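Local coordinates for major capsid protein (Paramecium bursaria Chlorella virus 1, PDB 5TIP), which self-assembles as trimers into the large icosahedral capsid of the virus, forming the bulk of its glycoprotein shell, at residues W263-P268 with L380-C385. Sequence-based numbering, arbitrary orientation.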
ATOM      1  N   TRP A 263      -4.823 -22.778   2.612  1.00 24.25           N
ATOM      2  CA  TRP A 263      -4.411 -23.855   3.497  1.00 24.46           C
ATOM      3  C   TRP A 263      -2.985 -23.626   3.976  1.00 24.21           C
ATOM      4  O   TRP A 263      -2.235 -22.828   3.408  1.00 21.49           O
ATOM      5  CB  TRP A 263      -4.559 -25.226   2.819  1.00 22.70           C
ATOM      6  CG  TRP A 263      -3.625 -25.489   1.673  1.00 24.82           C
ATOM      7  CD1 TRP A 263      -2.451 -26.182   1.717  1.00 25.80           C
ATOM      8  CD2 TRP A 263      -3.796 -25.076   0.311  1.00 24.57           C
ATOM      9  NE1 TRP A 263      -1.879 -26.224   0.468  1.00 24.95           N
ATOM     10  CE2 TRP A 263      -2.685 -25.553  -0.412  1.00 24.30           C
ATOM     11  CE3 TRP A 263      -4.778 -24.347  -0.366  1.00 22.84           C
ATOM     12  CZ2 TRP A 263      -2.528 -25.323  -1.777  1.00 24.64           C
ATOM     13  CZ3 TRP A 263      -4.621 -24.120  -1.720  1.00 21.78           C
ATOM     14  CH2 TRP A 263      -3.504 -24.606  -2.410  1.00 23.76           C
ATOM     15  N   ASN A 264      -2.628 -24.332   5.049  1.00 28.34           N
ATOM     16  CA  ASN A 264      -1.286 -24.279   5.609  1.00 27.84           C
ATOM     17  C   ASN A 264      -0.981 -25.601   6.299  1.00 31.08           C
ATOM     18  O   ASN A 264      -1.883 -26.368   6.645  1.00 33.84           O
ATOM     19  CB  ASN A 264      -1.121 -23.110   6.595  1.00 25.19           C
ATOM     20  CG  ASN A 264      -2.038 -23.222   7.807  1.00 25.17           C
ATOM     21  OD1 ASN A 264      -1.874 -24.104   8.650  1.00 30.36           O
ATOM     22  ND2 ASN A 264      -2.995 -22.309   7.908  1.00 24.62           N
ATOM     23  N   PHE A 265       0.312 -25.859   6.498  1.00 28.28           N
ATOM     24  CA  PHE A 265       0.792 -27.001   7.268  1.00 26.13           C
ATOM     25  C   PHE A 265       1.410 -26.462   8.551  1.00 24.71           C
ATOM     26  O   PHE A 265       2.446 -25.790   8.513  1.00 27.46           O
ATOM     27  CB  PHE A 265       1.801 -27.823   6.470  1.00 24.85           C
ATOM     28  CG  PHE A 265       1.272 -28.318   5.155  1.00 25.02           C
ATOM     29  CD1 PHE A 265       0.608 -29.530   5.071  1.00 25.37           C
ATOM     30  CD2 PHE A 265       1.439 -27.572   4.002  1.00 24.98           C
ATOM     31  CE1 PHE A 265       0.120 -29.984   3.862  1.00 23.12           C
ATOM     32  CE2 PHE A 265       0.954 -28.022   2.792  1.00 21.43           C
ATOM     33  CZ  PHE A 265       0.294 -29.229   2.723  1.00 22.09           C
ATOM     34  N   ASN A 266       0.774 -26.751   9.681  1.00 25.41           N
ATOM     35  CA  ASN A 266       1.137 -26.163  10.962  1.00 26.90           C
ATOM     36  C   ASN A 266       1.635 -27.229  11.927  1.00 31.89           C
ATOM     37  O   ASN A 266       1.089 -28.335  11.984  1.00 36.31           O
ATOM     38  CB  ASN A 266      -0.060 -25.429  11.577  1.00 26.96           C
ATOM     39  CG  ASN A 266       0.098 -25.201  13.065  1.00 30.92           C
ATOM     40  OD1 ASN A 266      -0.583 -25.834  13.873  1.00 32.61           O
ATOM     41  ND2 ASN A 266       0.998 -24.300  13.438  1.00 32.85           N
ATOM     42  N   ASN A 267       2.676 -26.887  12.685  1.00 34.00           N
ATOM     43  CA  ASN A 267       3.104 -27.703  13.814  1.00 34.05           C
ATOM     44  C   ASN A 267       2.240 -27.315  15.007  1.00 34.29           C
ATOM     45  O   ASN A 267       2.405 -26.220  15.559  1.00 36.69           O
ATOM     46  CB  ASN A 267       4.589 -27.495  14.117  1.00 30.93           C
ATOM     47  CG  ASN A 267       5.061 -28.299  15.316  1.00 33.48           C
ATOM     48  OD1 ASN A 267       4.400 -29.243  15.749  1.00 37.93           O
ATOM     49  ND2 ASN A 267       6.214 -27.925  15.860  1.00 32.46           N
ATOM     50  N   PRO A 268       1.317 -28.180  15.435  1.00 33.33           N
ATOM     51  CA  PRO A 268       0.345 -27.777  16.467  1.00 32.77           C
ATOM     52  C   PRO A 268       0.976 -27.352  17.782  1.00 34.79           C
ATOM     53  O   PRO A 268       0.287 -26.728  18.601  1.00 35.25           O
ATOM     54  CB  PRO A 268      -0.521 -29.031  16.647  1.00 34.67           C
ATOM     55  CG  PRO A 268       0.332 -30.158  16.155  1.00 37.42           C
ATOM     56  CD  PRO A 268       1.162 -29.591  15.044  1.00 34.32           C
ATOM     57  N   LEU A 380      -1.667 -33.698  -2.823  1.00 35.14           N
ATOM     58  CA  LEU A 380      -0.473 -33.064  -2.288  1.00 35.66           C
ATOM     59  C   LEU A 380       0.740 -33.961  -2.490  1.00 38.90           C
ATOM     60  O   LEU A 380       0.627 -35.188  -2.534  1.00 41.79           O
ATOM     61  CB  LEU A 380      -0.631 -32.754  -0.795  1.00 33.96           C
ATOM     62  CG  LEU A 380      -1.763 -31.810  -0.392  1.00 34.28           C
ATOM     63  CD1 LEU A 380      -1.833 -31.693   1.119  1.00 36.56           C
ATOM     64  CD2 LEU A 380      -1.566 -30.445  -1.027  1.00 34.82           C
ATOM     65  N   THR A 381       1.903 -33.326  -2.622  1.00 38.07           N
ATOM     66  CA  THR A 381       3.182 -34.022  -2.651  1.00 37.73           C
ATOM     67  C   THR A 381       4.178 -33.206  -1.845  1.00 34.91           C
ATOM     68  O   THR A 381       4.353 -32.011  -2.101  1.00 33.56           O
ATOM     69  CB  THR A 381       3.690 -34.221  -4.085  1.00 40.05           C
ATOM     70  OG1 THR A 381       2.769 -35.045  -4.810  1.00 39.65           O
ATOM     71  CG2 THR A 381       5.060 -34.888  -4.080  1.00 41.84           C
ATOM     72  N   TYR A 382       4.821 -33.847  -0.877  1.00 33.81           N
ATOM     73  CA  TYR A 382       5.710 -33.161   0.048  1.00 30.52           C
ATOM     74  C   TYR A 382       7.158 -33.281  -0.403  1.00 29.35           C
ATOM     75  O   TYR A 382       7.540 -34.204  -1.127  1.00 31.27           O
ATOM     76  CB  TYR A 382       5.555 -33.725   1.463  1.00 29.90           C
ATOM     77  CG  TYR A 382       4.140 -33.657   1.983  1.00 28.63           C
ATOM     78  CD1 TYR A 382       3.608 -32.463   2.443  1.00 29.49           C
ATOM     79  CD2 TYR A 382       3.333 -34.785   2.003  1.00 29.84           C
ATOM     80  CE1 TYR A 382       2.314 -32.395   2.914  1.00 31.92           C
ATOM     81  CE2 TYR A 382       2.036 -34.725   2.473  1.00 31.45           C
ATOM     82  CZ  TYR A 382       1.532 -33.527   2.927  1.00 33.02           C
ATOM     83  OH  TYR A 382       0.241 -33.456   3.396  1.00 37.00           O
ATOM     84  N   LYS A 383       7.965 -32.320   0.034  1.00 30.56           N
ATOM     85  CA  LYS A 383       9.395 -32.384  -0.199  1.00 33.45           C
ATOM     86  C   LYS A 383      10.021 -33.476   0.662  1.00 35.96           C
ATOM     87  O   LYS A 383       9.426 -33.967   1.626  1.00 38.48           O
ATOM     88  CB  LYS A 383      10.052 -31.038   0.107  1.00 29.66           C
ATOM     89  CG  LYS A 383       9.489 -29.873  -0.685  1.00 28.54           C
ATOM     90  CD  LYS A 383      10.148 -28.572  -0.264  1.00 29.07           C
ATOM     91  CE  LYS A 383       9.542 -27.380  -0.985  1.00 29.26           C
ATOM     92  NZ  LYS A 383      10.136 -26.100  -0.508  1.00 31.52           N
ATOM     93  N   THR A 384      11.242 -33.858   0.302  1.00 38.34           N
ATOM     94  CA  THR A 384      12.008 -34.799   1.110  1.00 36.32           C
ATOM     95  C   THR A 384      12.681 -34.021   2.233  1.00 33.20           C
ATOM     96  O   THR A 384      13.604 -33.237   1.989  1.00 35.73           O
ATOM     97  CB  THR A 384      13.037 -35.533   0.255  1.00 39.77           C
ATOM     98  OG1 THR A 384      12.371 -36.236  -0.800  1.00 40.87           O
ATOM     99  CG2 THR A 384      13.814 -36.527   1.101  1.00 43.22           C
ATOM    100  N   CYS A 385      12.217 -34.232   3.465  1.00 30.35           N
ATOM    101  CA  CYS A 385      12.734 -33.510   4.627  1.00 32.70           C
ATOM    102  C   CYS A 385      14.069 -34.127   5.049  1.00 32.90           C
ATOM    103  O   CYS A 385      14.215 -34.725   6.118  1.00 33.49           O
ATOM    104  CB  CYS A 385      11.717 -33.537   5.757  1.00 35.77           C
ATOM    105  SG  CYS A 385      10.041 -33.124   5.234  1.00 38.79           S
TER
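Phe265 and Tyr382 meet as an offset edge-to-face aromatic pair, with the tyrosine supplying the edge. The evidence is a ring-centroid separation of 5.4 Å and an angle of 77° between the planes. The closest atoms are Phe265 CE1 and Tyr382 CE1, 3.4 Å apart, and Tyr382 OH lies 3.5 Å from the same Phe265 CE1, which places the phenol end of the tyrosine against the phenylalanine. Although the CB of Tyr382 does not point at the other strand, its CG stands anti to the carbonyl carbon (chi1 -57°), and the long ring then carries CE1 and OH over to Phe265. The hydroxyl is also held by a hydrogen bond to Gln248 OE1, which probably helps fix the position of the ring.

The remaining contact is apolar, with the methyls of Leu380 set against the two aromatic side chains. Leu380 and Phe265 approach from opposite directions, and the methyl CD1 of Leu380 reaches the rim of the phenylalanine ring near its plane, 3.6 Å from CZ. The other methyl, CD2, comes only to 4.5 Å from Trp263 NE1, a marginal touch.

The axes of 263-266 and 380-382 come within 11.9 Å at a crossing angle of -36°, a spacing bridged by side chains and characteristic of two beta-sheets packed face to face. This is consistent with the two facing sheets of the C-terminal jelly roll in the double jelly-roll fold of this capsid protein family. Strand 257-266 pairs with strands 350-354 and 412-426, whereas strand 376-387 pairs with 247-251 and 312-319. Leu413 of strand 412-426 and Leu312 of strand 312-319 each touch both Phe265 and Leu380, extending the apolar cluster to the neighbouring strands.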